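Long-range contact in DNA repair protein PprA (Deinococcus deserti, PDB 6MC8), which takes part in the repair of DNA damage in a radiation-tolerant bacterium, probably by binding DNA and forming filaments along it: residues R196-K210 against D289-L303. The protein carries 2 engineered substitutions. Residues are numbered along the deposited sequence; the frame is centred on the assembly and turned at random.
Sequences RPATPATALAKAAWK and DELQKAATRRLAAVL. Engineered in segment 196-210: Lys206 (natural residue Asp), Lys210 (natural residue Asp).
Asp289 OD1 is gripped by both terminal nitrogens of Arg196, at 2.6 Å from NH2 and 2.9 Å from NH1, in an end-on salt bridge that converges on this one oxygen. It lies at the polar end of a crossed helix pair: helix 200-213, entered through a short loop from strand 189-195, packs across the long helix 274-304, and the axes of segments 200-210 and 289-303 come within 8.3 Å at a crossing angle of -69°. The guanidinium and carboxylate are nearly coplanar, and NH2 meets OD1 on its syn lone pair. NH1 also donates to Gln292 OE1, 2.5 Å away, although the amide plane is turned well away from the guanidinium. Gln292 answers through NE2, which makes a weak bond to Arg196 O and a further one to Val259 O, so both ends of the amide are used. The Arg196 chain leaves with CG anti to the backbone N and bends at chi3 (-65°), turning the guanidinium edge toward both acceptors, while NE bonds to Ala177 O. Shortening the Arg196 side chain to that of an alanine is likely to leave the Asp289 carboxylate without this counter-charge and Gln292 OE1 without this donor.

Farther along, the packing becomes apolar. Ala207 is a knob in the hole formed by Thr296, Leu299, Ala300 and Leu303, its CB 3.6 Å from Leu299 CB; the small methyl lets the backbones come close, with the CA atoms of Ala207 and Ala300 4.7 Å apart. Leu299 spreads its branches over the neighbouring turn, CD1 against Ala203 CB and CD2 3.7 Å from Leu204 CD2. The engineered Lys210 touches Thr296 CG2 with its CD as the two side chains cross. Thr296 OG1 donates to Gln292 O, 2.9 Å away.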
loop_
_atom_site.group_PDB
_atom_site.type_symbol
_atom_site.label_atom_id
_atom_site.label_comp_id
_atom_site.label_asym_id
_atom_site.label_seq_id
_atom_site.Cartn_x
_atom_site.Cartn_y
_atom_site.Cartn_z
ATOM N N ARG A 196 -23.007 4.500 -13.664
ATOM C CA ARG A 196 -23.703 4.890 -14.890
ATOM C C ARG A 196 -23.952 6.387 -14.800
ATOM O O ARG A 196 -24.577 6.841 -13.820
ATOM C CB ARG A 196 -25.011 4.133 -15.085
ATOM C CG ARG A 196 -25.644 4.413 -16.435
ATOM C CD ARG A 196 -26.998 3.767 -16.604
ATOM N NE ARG A 196 -26.940 2.316 -16.605
ATOM C CZ ARG A 196 -27.465 1.557 -15.655
ATOM N NH1 ARG A 196 -28.079 2.119 -14.629
ATOM N NH2 ARG A 196 -27.374 0.242 -15.729
ATOM N N PRO A 197 -23.490 7.175 -15.772
ATOM C CA PRO A 197 -23.527 8.639 -15.637
ATOM C C PRO A 197 -24.939 9.206 -15.645
ATOM O O PRO A 197 -25.774 8.845 -16.475
ATOM C CB PRO A 197 -22.728 9.118 -16.851
ATOM C CG PRO A 197 -21.878 7.973 -17.211
ATOM C CD PRO A 197 -22.686 6.761 -16.928
ATOM N N ALA A 198 -25.195 10.107 -14.701
ATOM C CA ALA A 198 -26.493 10.746 -14.568
ATOM C C ALA A 198 -26.309 12.127 -13.963
ATOM O O ALA A 198 -25.651 12.281 -12.934
ATOM C CB ALA A 198 -27.442 9.915 -13.701
ATOM N N THR A 199 -26.881 13.124 -14.618
ATOM C CA THR A 199 -27.003 14.469 -14.092
ATOM C C THR A 199 -28.433 14.654 -13.603
ATOM O O THR A 199 -29.307 13.840 -13.923
ATOM C CB THR A 199 -26.652 15.519 -15.162
ATOM O OG1 THR A 199 -27.590 15.467 -16.239
ATOM C CG2 THR A 199 -25.259 15.285 -15.696
ATOM N N PRO A 200 -28.700 15.673 -12.775
ATOM C CA PRO A 200 -30.101 15.971 -12.433
ATOM C C PRO A 200 -30.959 16.361 -13.622
ATOM O O PRO A 200 -32.164 16.098 -13.614
ATOM C CB PRO A 200 -29.968 17.119 -11.430
ATOM C CG PRO A 200 -28.673 16.916 -10.840
ATOM C CD PRO A 200 -27.779 16.394 -11.880
ATOM N N ALA A 201 -30.372 16.979 -14.647
ATOM C CA ALA A 201 -31.119 17.241 -15.870
ATOM C C ALA A 201 -31.417 15.947 -16.616
ATOM O O ALA A 201 -32.491 15.800 -17.207
ATOM C CB ALA A 201 -30.348 18.213 -16.759
ATOM N N THR A 202 -30.473 15.001 -16.599
ATOM C CA THR A 202 -30.697 13.691 -17.202
ATOM C C THR A 202 -31.777 12.921 -16.457
ATOM O O THR A 202 -32.649 12.298 -17.076
ATOM C CB THR A 202 -29.385 12.900 -17.218
ATOM O OG1 THR A 202 -28.422 13.587 -18.021
ATOM C CG2 THR A 202 -29.575 11.500 -17.764
ATOM N N ALA A 203 -31.755 12.988 -15.124
ATOM C CA ALA A 203 -32.703 12.232 -14.317
ATOM C C ALA A 203 -34.103 12.826 -14.393
ATOM O O ALA A 203 -35.094 12.090 -14.358
ATOM C CB ALA A 203 -32.217 12.172 -12.872
ATOM N N LEU A 204 -34.204 14.151 -14.501
ATOM C CA LEU A 204 -35.513 14.774 -14.654
ATOM C C LEU A 204 -36.067 14.574 -16.057
ATOM O O LEU A 204 -37.286 14.554 -16.246
ATOM C CB LEU A 204 -35.434 16.261 -14.306
ATOM C CG LEU A 204 -35.340 16.583 -12.814
ATOM C CD1 LEU A 204 -35.004 18.038 -12.579
ATOM C CD2 LEU A 204 -36.651 16.241 -12.149
ATOM N N ALA A 205 -35.188 14.416 -17.052
ATOM C CA ALA A 205 -35.650 14.193 -18.418
ATOM C C ALA A 205 -36.233 12.799 -18.585
ATOM O O ALA A 205 -37.182 12.605 -19.351
ATOM C CB ALA A 205 -34.509 14.414 -19.408
ATOM N N LYS A 206 -35.677 11.814 -17.880
ATOM C CA LYS A 206 -36.246 10.471 -17.917
ATOM C C LYS A 206 -37.570 10.418 -17.168
ATOM O O LYS A 206 -38.478 9.673 -17.552
ATOM C CB LYS A 206 -35.259 9.461 -17.336
ATOM C CG LYS A 206 -34.040 9.218 -18.193
ATOM C CD LYS A 206 -33.068 8.292 -17.499
ATOM C CE LYS A 206 -33.616 6.881 -17.436
ATOM N NZ LYS A 206 -32.661 5.917 -16.838
ATOM N N ALA A 207 -37.696 11.202 -16.098
ATOM C CA ALA A 207 -38.961 11.281 -15.380
ATOM C C ALA A 207 -40.001 12.049 -16.179
ATOM O O ALA A 207 -41.199 11.763 -16.086
ATOM C CB ALA A 207 -38.751 11.938 -14.022
ATOM N N ALA A 208 -39.564 13.042 -16.956
ATOM C CA ALA A 208 -40.494 13.785 -17.795
ATOM C C ALA A 208 -41.019 12.922 -18.933
ATOM O O ALA A 208 -42.185 13.043 -19.318
ATOM C CB ALA A 208 -39.822 15.044 -18.337
ATOM N N TRP A 209 -40.177 12.037 -19.474
ATOM C CA TRP A 209 -40.625 11.098 -20.497
ATOM C C TRP A 209 -41.631 10.103 -19.940
ATOM O O TRP A 209 -42.546 9.677 -20.650
ATOM C CB TRP A 209 -39.425 10.372 -21.108
ATOM C CG TRP A 209 -39.782 9.238 -22.045
ATOM C CD1 TRP A 209 -39.684 7.907 -21.777
ATOM C CD2 TRP A 209 -40.299 9.338 -23.380
ATOM N NE1 TRP A 209 -40.099 7.172 -22.858
ATOM C CE2 TRP A 209 -40.483 8.028 -23.855
ATOM C CE3 TRP A 209 -40.625 10.406 -24.219
ATOM C CZ2 TRP A 209 -40.975 7.759 -25.134
ATOM C CZ3 TRP A 209 -41.111 10.139 -25.483
ATOM C CH2 TRP A 209 -41.282 8.827 -25.928
ATOM N N LYS A 210 -41.490 9.734 -18.665
ATOM C CA LYS A 210 -42.407 8.771 -18.067
ATOM C C LYS A 210 -43.790 9.378 -17.854
ATOM O O LYS A 210 -44.806 8.696 -18.025
ATOM C CB LYS A 210 -41.831 8.253 -16.750
ATOM C CG LYS A 210 -42.669 7.180 -16.096
ATOM C CD LYS A 210 -42.067 6.680 -14.804
ATOM C CE LYS A 210 -42.933 5.586 -14.210
ATOM N NZ LYS A 210 -44.249 6.124 -13.778
ATOM N N ASP A 289 -28.998 0.014 -10.507
ATOM C CA ASP A 289 -30.151 -0.036 -11.401
ATOM C C ASP A 289 -31.441 0.251 -10.648
ATOM O O ASP A 289 -32.346 0.902 -11.177
ATOM C CB ASP A 289 -30.231 -1.393 -12.101
ATOM C CG ASP A 289 -29.140 -1.584 -13.132
ATOM O OD1 ASP A 289 -28.623 -0.575 -13.645
ATOM O OD2 ASP A 289 -28.816 -2.745 -13.446
ATOM N N GLU A 290 -31.534 -0.206 -9.401
ATOM C CA GLU A 290 -32.750 0.026 -8.633
ATOM C C GLU A 290 -32.836 1.463 -8.132
ATOM O O GLU A 290 -33.919 2.058 -8.138
ATOM C CB GLU A 290 -32.846 -0.973 -7.478
ATOM C CG GLU A 290 -34.053 -0.758 -6.576
ATOM C CD GLU A 290 -35.385 -0.858 -7.312
ATOM O OE1 GLU A 290 -35.512 -1.666 -8.255
ATOM O OE2 GLU A 290 -36.302 -0.088 -6.964
ATOM N N LEU A 291 -31.706 2.044 -7.719
ATOM C CA LEU A 291 -31.707 3.421 -7.235
ATOM C C LEU A 291 -32.023 4.412 -8.345
ATOM O O LEU A 291 -32.657 5.442 -8.101
ATOM C CB LEU A 291 -30.366 3.757 -6.597
ATOM C CG LEU A 291 -30.099 3.194 -5.209
ATOM C CD1 LEU A 291 -28.643 3.361 -4.912
ATOM C CD2 LEU A 291 -30.931 3.918 -4.182
ATOM N N GLN A 292 -31.607 4.109 -9.571
ATOM C CA GLN A 292 -31.929 4.988 -10.687
ATOM C C GLN A 292 -33.371 4.802 -11.145
ATOM O O GLN A 292 -34.006 5.759 -11.596
ATOM C CB GLN A 292 -30.948 4.757 -11.833
ATOM C CG GLN A 292 -29.580 5.347 -11.569
ATOM C CD GLN A 292 -28.587 5.074 -12.675
ATOM O OE1 GLN A 292 -28.822 4.251 -13.553
ATOM N NE2 GLN A 292 -27.487 5.800 -12.661
ATOM N N LYS A 293 -33.908 3.586 -11.038
ATOM C CA LYS A 293 -35.309 3.386 -11.388
ATOM C C LYS A 293 -36.233 3.927 -10.307
ATOM O O LYS A 293 -37.325 4.416 -10.610
ATOM C CB LYS A 293 -35.597 1.910 -11.663
ATOM C CG LYS A 293 -35.052 1.427 -12.993
ATOM C CD LYS A 293 -35.564 0.048 -13.366
ATOM C CE LYS A 293 -34.879 -1.045 -12.579
ATOM N NZ LYS A 293 -35.305 -2.393 -13.036
ATOM N N ALA A 294 -35.811 3.859 -9.042
ATOM C CA ALA A 294 -36.593 4.479 -7.978
ATOM C C ALA A 294 -36.495 5.995 -8.044
ATOM O O ALA A 294 -37.401 6.704 -7.594
ATOM C CB ALA A 294 -36.135 3.975 -6.613
ATOM N N ALA A 295 -35.393 6.506 -8.595
ATOM C CA ALA A 295 -35.269 7.937 -8.834
ATOM C C ALA A 295 -36.254 8.400 -9.891
ATOM O O ALA A 295 -36.848 9.471 -9.759
ATOM C CB ALA A 295 -33.848 8.280 -9.262
ATOM N N THR A 296 -36.443 7.593 -10.936
ATOM C CA THR A 296 -37.337 7.957 -12.029
ATOM C C THR A 296 -38.785 8.047 -11.556
ATOM O O THR A 296 -39.531 8.926 -11.996
ATOM C CB THR A 296 -37.176 6.947 -13.169
ATOM O OG1 THR A 296 -35.809 6.933 -13.589
ATOM C CG2 THR A 296 -38.031 7.306 -14.361
ATOM N N ARG A 297 -39.179 7.200 -10.604
ATOM C CA ARG A 297 -40.546 7.260 -10.099
ATOM C C ARG A 297 -40.743 8.422 -9.136
ATOM O O ARG A 297 -41.791 9.075 -9.153
ATOM C CB ARG A 297 -40.923 5.950 -9.416
ATOM C CG ARG A 297 -41.257 4.830 -10.355
ATOM C CD ARG A 297 -41.813 3.655 -9.586
ATOM N NE ARG A 297 -40.799 3.066 -8.725
ATOM C CZ ARG A 297 -39.965 2.111 -9.115
ATOM N NH1 ARG A 297 -40.034 1.637 -10.349
ATOM N NH2 ARG A 297 -39.066 1.628 -8.268
ATOM N N ARG A 298 -39.749 8.702 -8.292
ATOM C CA ARG A 298 -39.942 9.733 -7.278
ATOM C C ARG A 298 -39.852 11.120 -7.892
ATOM O O ARG A 298 -40.469 12.065 -7.393
ATOM C CB ARG A 298 -38.938 9.559 -6.133
ATOM C CG ARG A 298 -37.487 9.876 -6.448
ATOM C CD ARG A 298 -36.576 9.445 -5.314
ATOM N NE ARG A 298 -36.831 10.169 -4.076
ATOM C CZ ARG A 298 -36.256 11.319 -3.752
ATOM N NH1 ARG A 298 -35.380 11.878 -4.571
ATOM N NH2 ARG A 298 -36.551 11.902 -2.602
ATOM N N LEU A 299 -39.121 11.255 -8.998
ATOM C CA LEU A 299 -39.073 12.532 -9.694
ATOM C C LEU A 299 -40.322 12.745 -10.535
ATOM O O LEU A 299 -40.791 13.876 -10.679
ATOM C CB LEU A 299 -37.822 12.602 -10.560
ATOM C CG LEU A 299 -36.478 12.673 -9.851
ATOM C CD1 LEU A 299 -35.359 12.493 -10.846
ATOM C CD2 LEU A 299 -36.371 13.976 -9.181
ATOM N N ALA A 300 -40.875 11.666 -11.091
ATOM C CA ALA A 300 -42.091 11.776 -11.888
ATOM C C ALA A 300 -43.293 12.116 -11.017
ATOM O O ALA A 300 -44.231 12.775 -11.474
ATOM C CB ALA A 300 -42.334 10.477 -12.650
ATOM N N ALA A 301 -43.278 11.676 -9.758
ATOM C CA ALA A 301 -44.351 12.030 -8.838
ATOM C C ALA A 301 -44.274 13.499 -8.440
ATOM O O ALA A 301 -45.300 14.129 -8.164
ATOM C CB ALA A 301 -44.293 11.130 -7.607
ATOM N N VAL A 302 -43.066 14.060 -8.406
ATOM C CA VAL A 302 -42.895 15.478 -8.109
ATOM C C VAL A 302 -43.328 16.327 -9.300
ATOM O O VAL A 302 -43.940 17.388 -9.137
ATOM C CB VAL A 302 -41.434 15.744 -7.689
ATOM C CG1 VAL A 302 -41.133 17.217 -7.578
ATOM C CG2 VAL A 302 -41.152 15.091 -6.357
ATOM N N LEU A 303 -43.056 15.856 -10.515
ATOM C CA LEU A 303 -43.413 16.630 -11.696
ATOM C C LEU A 303 -44.902 16.544 -12.001
ATOM O O LEU A 303 -45.453 17.443 -12.642
ATOM C CB LEU A 303 -42.598 16.160 -12.896
ATOM C CG LEU A 303 -41.087 16.358 -12.777
ATOM C CD1 LEU A 303 -40.361 15.805 -13.990
ATOM C CD2 LEU A 303 -40.745 17.810 -12.526
HETATM O O HOH W 1 -34.771 9.824 -13.487
#